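Local coordinates for putative uncharacterized protein (Emericella nidulans, PDB 3PGB) that probably oxidises primary amines as a copper- and topaquinone-containing amine oxidase that also binds calcium, at residues A[347-359]-A[363-375]. Sequence-based numbering, arbitrary orientation.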
loop_
_atom_site.group_PDB
_atom_site.type_symbol
_atom_site.label_atom_id
_atom_site.label_comp_id
_atom_site.label_asym_id
_atom_site.label_seq_id
_atom_site.Cartn_x
_atom_site.Cartn_y
_atom_site.Cartn_z
ATOM N N VAL A 347 -0.175 -26.695 -3.658
ATOM C CA VAL A 347 0.136 -26.108 -2.363
ATOM C C VAL A 347 -1.130 -25.985 -1.532
ATOM O O VAL A 347 -2.176 -25.610 -2.058
ATOM C CB VAL A 347 0.733 -24.698 -2.546
ATOM C CG1 VAL A 347 0.996 -24.028 -1.192
ATOM C CG2 VAL A 347 2.005 -24.767 -3.385
ATOM N N THR A 348 -1.036 -26.299 -0.241
ATOM C CA THR A 348 -2.090 -25.928 0.707
ATOM C C THR A 348 -1.487 -25.193 1.897
ATOM O O THR A 348 -0.444 -25.582 2.414
ATOM C CB THR A 348 -2.939 -27.138 1.208
ATOM O OG1 THR A 348 -2.265 -27.816 2.276
ATOM C CG2 THR A 348 -3.236 -28.119 0.074
ATOM N N TRP A 349 -2.151 -24.116 2.309
ATOM C CA TRP A 349 -1.764 -23.349 3.485
ATOM C C TRP A 349 -3.029 -22.985 4.261
ATOM O O TRP A 349 -3.879 -22.249 3.766
ATOM C CB TRP A 349 -0.982 -22.089 3.082
ATOM C CG TRP A 349 -0.731 -21.118 4.220
ATOM C CD1 TRP A 349 0.231 -21.211 5.177
ATOM C CD2 TRP A 349 -1.459 -19.915 4.502
ATOM N NE1 TRP A 349 0.149 -20.143 6.041
ATOM C CE2 TRP A 349 -0.881 -19.333 5.646
ATOM C CE3 TRP A 349 -2.545 -19.273 3.895
ATOM C CZ2 TRP A 349 -1.352 -18.145 6.200
ATOM C CZ3 TRP A 349 -3.013 -18.092 4.447
ATOM C CH2 TRP A 349 -2.414 -17.537 5.587
ATOM N N MET A 350 -3.153 -23.527 5.471
ATOM C CA MET A 350 -4.287 -23.239 6.342
ATOM C C MET A 350 -5.587 -23.551 5.585
ATOM O O MET A 350 -5.804 -24.697 5.193
ATOM C CB MET A 350 -4.211 -21.781 6.824
ATOM C CG MET A 350 -2.884 -21.423 7.481
ATOM S SD MET A 350 -2.716 -22.181 9.105
ATOM C CE MET A 350 -0.929 -22.258 9.259
ATOM N N ASP A 351 -6.423 -22.542 5.347
ATOM C CA ASP A 351 -7.687 -22.721 4.630
ATOM C C ASP A 351 -7.580 -22.585 3.109
ATOM O O ASP A 351 -8.587 -22.740 2.419
ATOM C CB ASP A 351 -8.709 -21.702 5.134
ATOM C CG ASP A 351 -9.111 -21.935 6.575
ATOM O OD1 ASP A 351 -9.870 -21.112 7.109
ATOM O OD2 ASP A 351 -8.688 -22.940 7.171
ATOM N N PHE A 352 -6.382 -22.302 2.596
ATOM C CA PHE A 352 -6.169 -22.047 1.168
ATOM C C PHE A 352 -5.517 -23.229 0.465
ATOM O O PHE A 352 -4.747 -23.983 1.066
ATOM C CB PHE A 352 -5.252 -20.837 0.968
ATOM C CG PHE A 352 -5.919 -19.511 1.186
ATOM C CD1 PHE A 352 -6.627 -18.901 0.160
ATOM C CD2 PHE A 352 -5.821 -18.863 2.402
ATOM C CE1 PHE A 352 -7.238 -17.672 0.349
ATOM C CE2 PHE A 352 -6.428 -17.637 2.595
ATOM C CZ PHE A 352 -7.138 -17.042 1.564
ATOM N N SER A 353 -5.814 -23.373 -0.822
ATOM C CA SER A 353 -5.101 -24.319 -1.682
ATOM C C SER A 353 -5.100 -23.800 -3.105
ATOM O O SER A 353 -5.993 -23.036 -3.486
ATOM C CB SER A 353 -5.741 -25.711 -1.634
ATOM O OG SER A 353 -7.028 -25.711 -2.227
ATOM N N PHE A 354 -4.103 -24.210 -3.887
ATOM C CA PHE A 354 -4.033 -23.826 -5.292
ATOM C C PHE A 354 -3.003 -24.654 -6.045
ATOM O O PHE A 354 -2.139 -25.286 -5.433
ATOM C CB PHE A 354 -3.697 -22.337 -5.426
ATOM C CG PHE A 354 -2.394 -21.941 -4.787
ATOM C CD1 PHE A 354 -2.361 -21.480 -3.489
ATOM C CD2 PHE A 354 -1.202 -22.032 -5.493
ATOM C CE1 PHE A 354 -1.165 -21.112 -2.897
ATOM C CE2 PHE A 354 0.005 -21.670 -4.907
ATOM C CZ PHE A 354 0.022 -21.203 -3.608
ATOM N N TYR A 355 -3.104 -24.637 -7.374
ATOM C CA TYR A 355 -2.112 -25.267 -8.247
ATOM C C TYR A 355 -1.222 -24.203 -8.870
ATOM O O TYR A 355 -1.680 -23.111 -9.192
ATOM C CB TYR A 355 -2.789 -26.055 -9.370
ATOM C CG TYR A 355 -3.522 -27.305 -8.930
ATOM C CD1 TYR A 355 -4.765 -27.225 -8.324
ATOM C CD2 TYR A 355 -2.982 -28.562 -9.145
ATOM C CE1 TYR A 355 -5.455 -28.364 -7.932
ATOM C CE2 TYR A 355 -3.658 -29.715 -8.755
ATOM C CZ TYR A 355 -4.897 -29.612 -8.150
ATOM O OH TYR A 355 -5.569 -30.755 -7.758
ATOM N N ILE A 356 0.046 -24.541 -9.050
ATOM C CA ILE A 356 1.019 -23.677 -9.705
ATOM C C ILE A 356 1.137 -24.080 -11.174
ATOM O O ILE A 356 1.203 -25.263 -11.504
ATOM C CB ILE A 356 2.400 -23.800 -9.015
ATOM C CG1 ILE A 356 2.328 -23.234 -7.593
ATOM C CG2 ILE A 356 3.497 -23.097 -9.807
ATOM C CD1 ILE A 356 3.575 -23.527 -6.768
ATOM N N ALA A 357 1.136 -23.083 -12.052
ATOM C CA ALA A 357 1.391 -23.286 -13.476
ATOM C C ALA A 357 2.471 -22.317 -13.921
ATOM O O ALA A 357 2.714 -21.310 -13.259
ATOM C CB ALA A 357 0.128 -23.080 -14.275
ATOM N N PHE A 358 3.122 -22.622 -15.038
ATOM C CA PHE A 358 4.243 -21.809 -15.500
ATOM C C PHE A 358 4.480 -21.955 -16.999
ATOM O O PHE A 358 4.645 -23.067 -17.491
ATOM C CB PHE A 358 5.511 -22.214 -14.745
ATOM C CG PHE A 358 6.620 -21.211 -14.837
ATOM C CD1 PHE A 358 7.582 -21.307 -15.827
ATOM C CD2 PHE A 358 6.707 -20.178 -13.924
ATOM C CE1 PHE A 358 8.613 -20.379 -15.910
ATOM C CE2 PHE A 358 7.731 -19.249 -13.997
ATOM C CZ PHE A 358 8.689 -19.353 -14.986
ATOM N N ASN A 359 4.506 -20.837 -17.721
ATOM C CA ASN A 359 4.834 -20.865 -19.150
ATOM C C ASN A 359 5.909 -19.857 -19.543
ATOM O O ASN A 359 6.352 -19.057 -18.722
ATOM C CB ASN A 359 3.572 -20.712 -20.017
ATOM C CG ASN A 359 2.864 -19.390 -19.819
ATOM O OD1 ASN A 359 3.470 -18.381 -19.444
ATOM N ND2 ASN A 359 1.563 -19.387 -20.085
ATOM N N GLY A 363 5.186 -16.544 -17.413
ATOM C CA GLY A 363 5.799 -17.095 -16.215
ATOM C C GLY A 363 4.772 -17.733 -15.303
ATOM O O GLY A 363 4.110 -18.686 -15.689
ATOM N N LEU A 364 4.628 -17.182 -14.099
ATOM C CA LEU A 364 3.834 -17.812 -13.038
ATOM C C LEU A 364 2.340 -17.620 -13.250
ATOM O O LEU A 364 1.906 -16.587 -13.747
ATOM C CB LEU A 364 4.231 -17.233 -11.673
ATOM C CG LEU A 364 3.593 -17.790 -10.400
ATOM C CD1 LEU A 364 3.774 -19.291 -10.288
ATOM C CD2 LEU A 364 4.205 -17.085 -9.198
ATOM N N SER A 365 1.565 -18.620 -12.851
ATOM C CA SER A 365 0.111 -18.547 -12.895
ATOM C C SER A 365 -0.456 -19.465 -11.820
ATOM O O SER A 365 0.179 -20.460 -11.461
ATOM C CB SER A 365 -0.371 -18.973 -14.273
ATOM O OG SER A 365 -1.708 -18.587 -14.484
ATOM N N LEU A 366 -1.630 -19.120 -11.293
ATOM C CA LEU A 366 -2.307 -19.934 -10.274
ATOM C C LEU A 366 -3.649 -20.430 -10.801
ATOM O O LEU A 366 -4.369 -19.688 -11.472
ATOM C CB LEU A 366 -2.539 -19.129 -8.989
ATOM C CG LEU A 366 -1.321 -18.841 -8.109
ATOM C CD1 LEU A 366 -0.323 -17.956 -8.828
ATOM C CD2 LEU A 366 -1.754 -18.194 -6.799
ATOM N N PHE A 367 -3.985 -21.677 -10.482
ATOM C CA PHE A 367 -5.251 -22.278 -10.894
ATOM C C PHE A 367 -5.977 -22.919 -9.716
ATOM O O PHE A 367 -5.363 -23.364 -8.757
ATOM C CB PHE A 367 -5.014 -23.338 -11.969
ATOM C CG PHE A 367 -4.691 -22.772 -13.318
ATOM C CD1 PHE A 367 -3.377 -22.528 -13.690
ATOM C CD2 PHE A 367 -5.703 -22.484 -14.221
ATOM C CE1 PHE A 367 -3.083 -22.002 -14.944
ATOM C CE2 PHE A 367 -5.416 -21.959 -15.473
ATOM C CZ PHE A 367 -4.112 -21.719 -15.838
ATOM N N ASP A 368 -7.297 -22.973 -9.816
ATOM C CA ASP A 368 -8.144 -23.624 -8.827
ATOM C C ASP A 368 -7.807 -23.166 -7.408
ATOM O O ASP A 368 -7.620 -23.988 -6.514
ATOM C CB ASP A 368 -8.026 -25.150 -8.967
ATOM C CG ASP A 368 -9.149 -25.913 -8.249
ATOM O OD1 ASP A 368 -8.947 -27.116 -7.977
ATOM O OD2 ASP A 368 -10.221 -25.334 -7.968
ATOM N N ILE A 369 -7.726 -21.851 -7.214
ATOM C CA ILE A 369 -7.511 -21.282 -5.890
ATOM C C ILE A 369 -8.787 -21.493 -5.077
ATOM O O ILE A 369 -9.829 -20.953 -5.432
ATOM C CB ILE A 369 -7.164 -19.757 -5.954
ATOM C CG1 ILE A 369 -5.851 -19.531 -6.715
ATOM C CG2 ILE A 369 -7.060 -19.167 -4.559
ATOM C CD1 ILE A 369 -5.435 -18.086 -6.828
ATOM N N LYS A 370 -8.707 -22.287 -4.010
ATOM C CA LYS A 370 -9.874 -22.563 -3.157
ATOM C C LYS A 370 -9.695 -21.974 -1.759
ATOM O O LYS A 370 -8.574 -21.796 -1.300
ATOM C CB LYS A 370 -10.141 -24.076 -3.049
ATOM C CG LYS A 370 -10.300 -24.798 -4.401
ATOM C CD LYS A 370 -10.506 -26.310 -4.267
ATOM C CE LYS A 370 -11.877 -26.640 -3.689
ATOM N NZ LYS A 370 -12.121 -28.107 -3.515
ATOM N N TYR A 371 -10.813 -21.665 -1.101
ATOM C CA TYR A 371 -10.817 -21.180 0.279
ATOM C C TYR A 371 -11.894 -21.922 1.070
ATOM O O TYR A 371 -13.051 -21.965 0.647
ATOM C CB TYR A 371 -11.091 -19.678 0.318
ATOM C CG TYR A 371 -10.964 -19.073 1.703
ATOM C CD1 TYR A 371 -12.086 -18.645 2.410
ATOM C CD2 TYR A 371 -9.725 -18.953 2.313
ATOM C CE1 TYR A 371 -11.967 -18.098 3.684
ATOM C CE2 TYR A 371 -9.600 -18.405 3.582
ATOM C CZ TYR A 371 -10.721 -17.980 4.258
ATOM O OH TYR A 371 -10.584 -17.445 5.510
ATOM N N LYS A 372 -11.510 -22.490 2.213
ATOM C CA LYS A 372 -12.396 -23.338 3.022
ATOM C C LYS A 372 -13.108 -24.389 2.164
ATOM O O LYS A 372 -14.327 -24.583 2.257
ATOM C CB LYS A 372 -13.399 -22.491 3.812
ATOM C CG LYS A 372 -12.742 -21.529 4.793
ATOM C CD LYS A 372 -13.770 -20.741 5.602
ATOM C CE LYS A 372 -13.133 -20.124 6.848
ATOM N NZ LYS A 372 -12.863 -21.131 7.937
ATOM N N GLY A 373 -12.326 -25.048 1.311
ATOM C CA GLY A 373 -12.830 -26.127 0.460
ATOM C C GLY A 373 -13.660 -25.696 -0.737
ATOM O O GLY A 373 -14.146 -26.545 -1.484
ATOM N N GLN A 374 -13.805 -24.391 -0.939
ATOM C CA GLN A 374 -14.655 -23.843 -1.996
ATOM C C GLN A 374 -13.825 -22.950 -2.933
ATOM O O GLN A 374 -13.022 -22.138 -2.478
ATOM C CB GLN A 374 -15.806 -23.057 -1.358
ATOM C CG GLN A 374 -16.720 -22.322 -2.326
ATOM C CD GLN A 374 -17.397 -23.261 -3.309
ATOM O OE1 GLN A 374 -18.034 -24.241 -2.909
ATOM N NE2 GLN A 374 -17.255 -22.969 -4.606
ATOM N N ARG A 375 -14.017 -23.111 -4.239
ATOM C CA ARG A 375 -13.270 -22.338 -5.226
ATOM C C ARG A 375 -13.705 -20.869 -5.204
ATOM O O ARG A 375 -14.896 -20.575 -5.120
ATOM C CB ARG A 375 -13.469 -22.914 -6.635
ATOM C CG ARG A 375 -12.673 -22.170 -7.709
ATOM C CD ARG A 375 -12.787 -22.805 -9.088
ATOM N NE ARG A 375 -12.425 -24.225 -9.064
ATOM C CZ ARG A 375 -13.239 -25.243 -9.349
ATOM N NH1 ARG A 375 -14.498 -25.047 -9.723
ATOM N NH2 ARG A 375 -12.777 -26.482 -9.270
HETATM O O HOH W 1 -9.615 -24.460 0.767
HETATM O O HOH W 2 -8.032 -30.016 -6.901
#
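The backbone carbonyl of D351 takes two donors: K372 N at 2.9 Å from D351 O, and a water that also accepts from G373 N, tying the turn after Y371 to the turn at M350. Beside it, K372 NZ forms a salt bridge to D351 OD1 (3.1 Å), arriving from above the carboxylate plane; E732 is a second acidic partner of the lysine. Paired N-H...O bonds at S353/K370, Y355/F367 and A357/S365 set an antiparallel register, Y355 N to F367 O being nearly straight (175°). Between S353 and Y355 the register slips by one residue, where strand 363-371 turns a corner at D368. The Y371 ring, its CG anti to the backbone N (chi1 -174°), brings CD2 over one face of F352, 3.3 Å from F352 CZ, with the planes 51° apart. F354 is covered on one face by L366 CD2 and on the other by V347, whereas A357 CB meets the edge of F367, 3.5 Å from its CE1. At the far end G363 CA makes a CH-pi contact over F358, 3.9 Å from the ring centroid. Antiparallel pairing across the three-residue connection makes strands 352-359 and 363-371 a beta hairpin, and the one-residue slip gives it a beta bulge, within the copper amine oxidase enzyme domain.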